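Side-chain contacts in halocarboxylic acid dehalogenase DehI (Pseudomonas putida, PDB 3BJX), which probably hydrolyses the carbon-halogen bond of 2-haloalkanoic acids, releasing halide: residues R242-V247 with M279-I284; R90-I95 with D299-A304. All coordinates share one frame; numbering follows the deposited sequence.

Contact 1: residues R242-V247 with M279-I284; sequences RARELV and MYQRFI. Unlike the reference sequence in segment 242-247: R244 (reference Pro).
Segments 242-247 and 279-284, on helices 230-248 and 267-299 of the all-helical DehI fold, meet through long polar side chains, R244 reaching across to Q281 and R282. The backbones stay well apart, and the long arginine and glutamine side chains span the interval. R244 leaves its helix with CG anti to the backbone N (chi1 -178°) and bends at chi3, which carries its NH2 to within 3.6 Å of Q281 NE2. The amide nitrogen lies over one face of the guanidinium, and the two planes stand almost perpendicular, 85° apart. This is contact without a hydrogen bond: both groups have their strongest polar partners on helix 112-143, R244 NE in a salt bridge with E141 and Q281 OE1 hydrogen-bonded to the hydroxyl of S140. With an alanine here in place of Q281, S140 would probably lose that acceptor and the R244 guanidinium the amide lying over its face. A bound sulfate, probably from the crystallisation liquor, lies about 4 Å from the R244 side chain and is consistent with a spot that can receive an anion. Y197 and F278 of the second subunit pack on R244 and R282 respectively, placing the cluster beside the dimer interface. R282 comes to the edge of the R244 guanidinium, near its plane, with its NH2 4.3 Å from R244 NH1.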
loop_
_atom_site.group_PDB
_atom_site.type_symbol
_atom_site.label_atom_id
_atom_site.label_comp_id
_atom_site.label_asym_id
_atom_site.label_seq_id
_atom_site.Cartn_x
_atom_site.Cartn_y
_atom_site.Cartn_z
ATOM N N ARG A 242 9.798 9.516 7.166
ATOM C CA ARG A 242 11.179 9.988 7.169
ATOM C C ARG A 242 11.887 9.796 5.823
ATOM O O ARG A 242 12.486 10.736 5.306
ATOM C CB ARG A 242 11.967 9.345 8.310
ATOM C CG ARG A 242 13.399 9.886 8.482
ATOM C CD ARG A 242 13.385 11.400 8.606
ATOM N NE ARG A 242 14.730 11.943 8.702
ATOM C CZ ARG A 242 15.085 13.128 8.226
ATOM N NH1 ARG A 242 14.189 13.890 7.601
ATOM N NH2 ARG A 242 16.338 13.544 8.383
ATOM N N ALA A 243 11.801 8.585 5.265
ATOM C CA ALA A 243 12.303 8.284 3.919
ATOM C C ALA A 243 11.741 9.215 2.839
ATOM O O ALA A 243 12.451 9.565 1.908
ATOM C CB ALA A 243 12.029 6.830 3.563
ATOM N N ARG A 244 10.468 9.602 2.983
ATOM C CA ARG A 244 9.766 10.566 2.102
ATOM C C ARG A 244 10.470 11.916 2.144
ATOM O O ARG A 244 10.741 12.489 1.115
ATOM C CB ARG A 244 8.266 10.661 2.484
ATOM C CG ARG A 244 7.353 11.590 1.638
ATOM C CD ARG A 244 5.839 11.281 1.889
ATOM N NE ARG A 244 5.268 10.273 0.939
ATOM C CZ ARG A 244 4.414 9.278 1.228
ATOM N NH1 ARG A 244 3.987 9.070 2.473
ATOM N NH2 ARG A 244 4.000 8.480 0.253
ATOM N N GLU A 245 10.795 12.395 3.343
ATOM C CA GLU A 245 11.506 13.661 3.512
ATOM C C GLU A 245 12.929 13.551 2.988
ATOM O O GLU A 245 13.427 14.467 2.314
ATOM C CB GLU A 245 11.552 14.088 4.981
ATOM C CG GLU A 245 10.179 14.267 5.625
ATOM C CD GLU A 245 10.247 14.336 7.120
ATOM O OE1 GLU A 245 11.286 13.972 7.690
ATOM O OE2 GLU A 245 9.265 14.748 7.739
ATOM N N LEU A 246 13.584 12.438 3.314
ATOM C CA LEU A 246 14.936 12.219 2.862
ATOM C C LEU A 246 15.020 12.271 1.332
ATOM O O LEU A 246 15.981 12.841 0.807
ATOM C CB LEU A 246 15.542 10.925 3.452
ATOM C CG LEU A 246 15.927 11.060 4.929
ATOM C CD1 LEU A 246 16.099 9.714 5.588
ATOM C CD2 LEU A 246 17.186 11.898 5.094
ATOM N N VAL A 247 14.039 11.716 0.607
ATOM C CA VAL A 247 14.134 11.810 -0.872
ATOM C C VAL A 247 13.891 13.206 -1.437
ATOM O O VAL A 247 14.405 13.506 -2.509
ATOM C CB VAL A 247 13.377 10.695 -1.709
ATOM C CG1 VAL A 247 13.420 9.345 -1.010
ATOM C CG2 VAL A 247 11.944 11.114 -2.088
HETATM N N MSE A 279 2.723 0.165 -2.119
HETATM C CA MSE A 279 2.893 -1.047 -1.331
HETATM C C MSE A 279 4.327 -1.339 -0.866
HETATM O O MSE A 279 4.537 -1.789 0.256
HETATM C CB MSE A 279 2.384 -2.230 -2.146
HETATM C CG MSE A 279 2.371 -3.517 -1.386
HETATM SE SE MSE A 279 1.365 -4.846 -2.353
HETATM C CE MSE A 279 2.588 -5.154 -3.891
ATOM N N TYR A 280 5.305 -1.134 -1.742
ATOM C CA TYR A 280 6.686 -1.452 -1.382
ATOM C C TYR A 280 7.348 -0.440 -0.431
ATOM O O TYR A 280 8.241 -0.810 0.304
ATOM C CB TYR A 280 7.570 -1.814 -2.598
ATOM C CG TYR A 280 7.476 -3.277 -2.981
ATOM C CD1 TYR A 280 8.085 -4.273 -2.201
ATOM C CD2 TYR A 280 6.760 -3.672 -4.112
ATOM C CE1 TYR A 280 7.970 -5.622 -2.547
ATOM C CE2 TYR A 280 6.651 -5.010 -4.468
ATOM C CZ TYR A 280 7.250 -5.971 -3.685
ATOM O OH TYR A 280 7.135 -7.290 -4.069
ATOM N N GLN A 281 6.892 0.814 -0.410
ATOM C CA GLN A 281 7.292 1.741 0.678
ATOM C C GLN A 281 7.045 1.114 2.054
ATOM O O GLN A 281 7.933 1.100 2.905
ATOM C CB GLN A 281 6.554 3.076 0.583
ATOM C CG GLN A 281 6.771 3.848 -0.701
ATOM C CD GLN A 281 6.069 5.177 -0.698
ATOM O OE1 GLN A 281 4.988 5.340 -1.279
ATOM N NE2 GLN A 281 6.670 6.143 -0.057
ATOM N N ARG A 282 5.840 0.573 2.250
ATOM C CA ARG A 282 5.428 0.011 3.539
ATOM C C ARG A 282 6.054 -1.354 3.781
ATOM O O ARG A 282 6.374 -1.695 4.921
ATOM C CB ARG A 282 3.897 -0.106 3.623
ATOM C CG ARG A 282 3.164 1.174 3.893
ATOM C CD ARG A 282 3.015 2.043 2.657
ATOM N NE ARG A 282 2.329 3.287 2.986
ATOM C CZ ARG A 282 2.289 4.352 2.200
ATOM N NH1 ARG A 282 2.846 4.317 0.991
ATOM N NH2 ARG A 282 1.648 5.443 2.612
ATOM N N PHE A 283 6.228 -2.120 2.707
ATOM C CA PHE A 283 6.771 -3.470 2.781
ATOM C C PHE A 283 8.208 -3.427 3.258
ATOM O O PHE A 283 8.567 -4.122 4.234
ATOM C CB PHE A 283 6.628 -4.186 1.428
ATOM C CG PHE A 283 7.188 -5.602 1.405
ATOM C CD1 PHE A 283 6.343 -6.696 1.506
ATOM C CD2 PHE A 283 8.553 -5.831 1.269
ATOM C CE1 PHE A 283 6.832 -7.992 1.482
ATOM C CE2 PHE A 283 9.065 -7.131 1.241
ATOM C CZ PHE A 283 8.197 -8.208 1.354
ATOM N N ILE A 284 9.017 -2.600 2.578
ATOM C CA ILE A 284 10.431 -2.400 2.918
ATOM C C ILE A 284 10.577 -1.824 4.317
ATOM O O ILE A 284 11.378 -2.330 5.110
ATOM C CB ILE A 284 11.168 -1.442 1.965
ATOM C CG1 ILE A 284 10.887 -1.755 0.492
ATOM C CG2 ILE A 284 12.689 -1.442 2.295
ATOM C CD1 ILE A 284 11.641 -2.883 -0.070
#

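Contact 2: residues R90-I95 with D299-A304; sequences RSLLNI and DGAEAA
No ring, amide or guanidinium meets another where L92 packs on A301 and A304; the flat group touched is the peptide carbonyl of A301, whose O has the two methyls of L92 beside it, CD1 at 3.8 Å and CD2 at 4.1 Å. The flat ends of the neighbouring charged residues are engaged with other parts of the chain: the R90 guanidinium makes salt bridges through NE with E86 and through NH1 with E238, while the D299 carboxylate is held by R119 and Y123. Across the two segments the contact is made by a single leucine from the loop after helix 78-90, laid against the short helix 301-305. With CG anti to the carbonyl carbon (chi1 -68°), the side chain is directed at the short helix and its two methyls divide between two alanines. CD1 approaches A301 CB at 4.1 Å, and CD2 approaches A304 CB at 4.0 Å. Being three residues apart, A301 and A304 present their methyls to the same partner, and their small size lets the branched leucine come close to the helix backbone. G300 makes the break that sets this helix off from helix 267-299: its positive phi (98°) would press a CB against the carbonyl O of D299. It is also the N-cap, and its O accepts the A304 backbone N at 3.0 Å. L92 touches I292 and E296 of helix 267-299 as well, so the leucine sits where loop, long helix and short helix converge. The A301 carbonyl has a polar partner in the S305 hydroxyl, and no hydrogen bond crosses between the segments; the contact consists of van der Waals packing and the partial burial of a few methyl groups, which constrains direction much less than a polar bond would.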
loop_
_atom_site.group_PDB
_atom_site.type_symbol
_atom_site.label_atom_id
_atom_site.label_comp_id
_atom_site.label_asym_id
_atom_site.label_seq_id
_atom_site.Cartn_x
_atom_site.Cartn_y
_atom_site.Cartn_z
ATOM N N ARG A 90 16.889 4.551 13.228
ATOM C CA ARG A 90 15.494 4.722 13.640
ATOM C C ARG A 90 14.644 3.443 13.703
ATOM O O ARG A 90 13.628 3.422 14.424
ATOM C CB ARG A 90 14.790 5.694 12.709
ATOM C CG ARG A 90 15.220 7.128 12.844
ATOM C CD ARG A 90 14.378 7.893 11.871
ATOM N NE ARG A 90 14.611 9.322 11.898
ATOM C CZ ARG A 90 13.928 10.175 12.643
ATOM N NH1 ARG A 90 12.987 9.736 13.482
ATOM N NH2 ARG A 90 14.201 11.467 12.546
ATOM N N SER A 91 15.047 2.400 12.963
ATOM C CA SER A 91 14.321 1.108 12.916
ATOM C C SER A 91 14.180 0.381 14.251
ATOM O O SER A 91 13.347 -0.533 14.388
ATOM C CB SER A 91 14.980 0.162 11.938
ATOM O OG SER A 91 15.106 0.777 10.680
ATOM N N LEU A 92 14.987 0.752 15.236
ATOM C CA LEU A 92 14.941 0.019 16.494
ATOM C C LEU A 92 13.621 0.230 17.244
ATOM O O LEU A 92 13.137 1.349 17.375
ATOM C CB LEU A 92 16.136 0.360 17.389
ATOM C CG LEU A 92 17.570 -0.046 17.043
ATOM C CD1 LEU A 92 18.446 0.650 18.065
ATOM C CD2 LEU A 92 17.824 -1.538 17.077
ATOM N N LEU A 93 13.046 -0.867 17.716
ATOM C CA LEU A 93 11.869 -0.820 18.566
ATOM C C LEU A 93 12.259 -0.749 20.036
ATOM O O LEU A 93 13.110 -1.507 20.521
ATOM C CB LEU A 93 10.978 -2.030 18.318
ATOM C CG LEU A 93 10.278 -2.129 16.968
ATOM C CD1 LEU A 93 9.803 -3.563 16.737
ATOM C CD2 LEU A 93 9.110 -1.139 16.865
ATOM N N ASN A 94 11.630 0.169 20.750
ATOM C CA ASN A 94 11.887 0.321 22.170
ATOM C C ASN A 94 11.014 -0.665 22.920
ATOM O O ASN A 94 9.942 -0.296 23.416
ATOM C CB ASN A 94 11.551 1.740 22.595
ATOM C CG ASN A 94 12.314 2.172 23.807
ATOM O OD1 ASN A 94 13.489 1.832 23.966
ATOM N ND2 ASN A 94 11.655 2.939 24.682
ATOM N N ILE A 95 11.455 -1.921 22.977
ATOM C CA ILE A 95 10.607 -3.001 23.495
ATOM C C ILE A 95 11.072 -3.530 24.856
ATOM O O ILE A 95 10.361 -3.335 25.834
ATOM C CB ILE A 95 10.369 -4.118 22.426
ATOM C CG1 ILE A 95 9.345 -3.634 21.405
ATOM C CG2 ILE A 95 9.871 -5.412 23.048
ATOM C CD1 ILE A 95 9.302 -4.464 20.159
ATOM N N ASP A 299 22.430 -9.789 18.667
ATOM C CA ASP A 299 23.686 -9.082 18.938
ATOM C C ASP A 299 23.543 -7.807 19.780
ATOM O O ASP A 299 24.555 -7.228 20.181
ATOM C CB ASP A 299 24.351 -8.664 17.623
ATOM C CG ASP A 299 24.833 -9.827 16.789
ATOM O OD1 ASP A 299 25.000 -10.970 17.285
ATOM O OD2 ASP A 299 25.057 -9.580 15.595
ATOM N N GLY A 300 22.315 -7.332 19.994
ATOM C CA GLY A 300 22.105 -6.077 20.707
ATOM C C GLY A 300 21.883 -4.858 19.822
ATOM O O GLY A 300 21.961 -4.937 18.591
ATOM N N ALA A 301 21.625 -3.724 20.468
ATOM C CA ALA A 301 21.109 -2.539 19.795
ATOM C C ALA A 301 22.133 -1.795 18.977
ATOM O O ALA A 301 21.778 -1.134 18.005
ATOM C CB ALA A 301 20.468 -1.602 20.801
ATOM N N GLU A 302 23.395 -1.855 19.384
ATOM C CA GLU A 302 24.428 -1.105 18.683
ATOM C C GLU A 302 24.858 -1.847 17.436
ATOM O O GLU A 302 25.012 -1.247 16.369
ATOM C CB GLU A 302 25.627 -0.821 19.576
ATOM C CG GLU A 302 26.586 0.123 18.904
ATOM C CD GLU A 302 27.848 0.368 19.692
ATOM O OE1 GLU A 302 27.907 1.404 20.398
ATOM O OE2 GLU A 302 28.776 -0.468 19.591
ATOM N N ALA A 303 25.044 -3.158 17.579
ATOM C CA ALA A 303 25.359 -4.031 16.458
ATOM C C ALA A 303 24.232 -4.010 15.433
ATOM O O ALA A 303 24.486 -4.082 14.237
ATOM C CB ALA A 303 25.602 -5.455 16.946
ATOM N N ALA A 304 22.992 -3.908 15.914
ATOM C CA ALA A 304 21.808 -3.929 15.051
ATOM C C ALA A 304 21.669 -2.661 14.215
ATOM O O ALA A 304 21.355 -2.734 13.031
ATOM C CB ALA A 304 20.533 -4.170 15.870
#

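Overall arrangement
Contact 1 is the buried one, centred about 11 Å from the middle of the chain and next to the second subunit; contact 2 lies farther out, about 18 Å from that middle, partly buried and touched by no other chain. Helix 267-299 connects them: it supplies 279-284 directly, and helix 301-305 follows its end. The chemistry differs: at contact 1 R244 and Q281 find their polar partners on a third helix, 112-143, whereas contact 2 is methyl packing nearer the periphery. Although their centres are about 19 Å apart, the contacts meet where R242 CG lies 3.7 Å from R90 NE, and both arginines form salt bridges with E86.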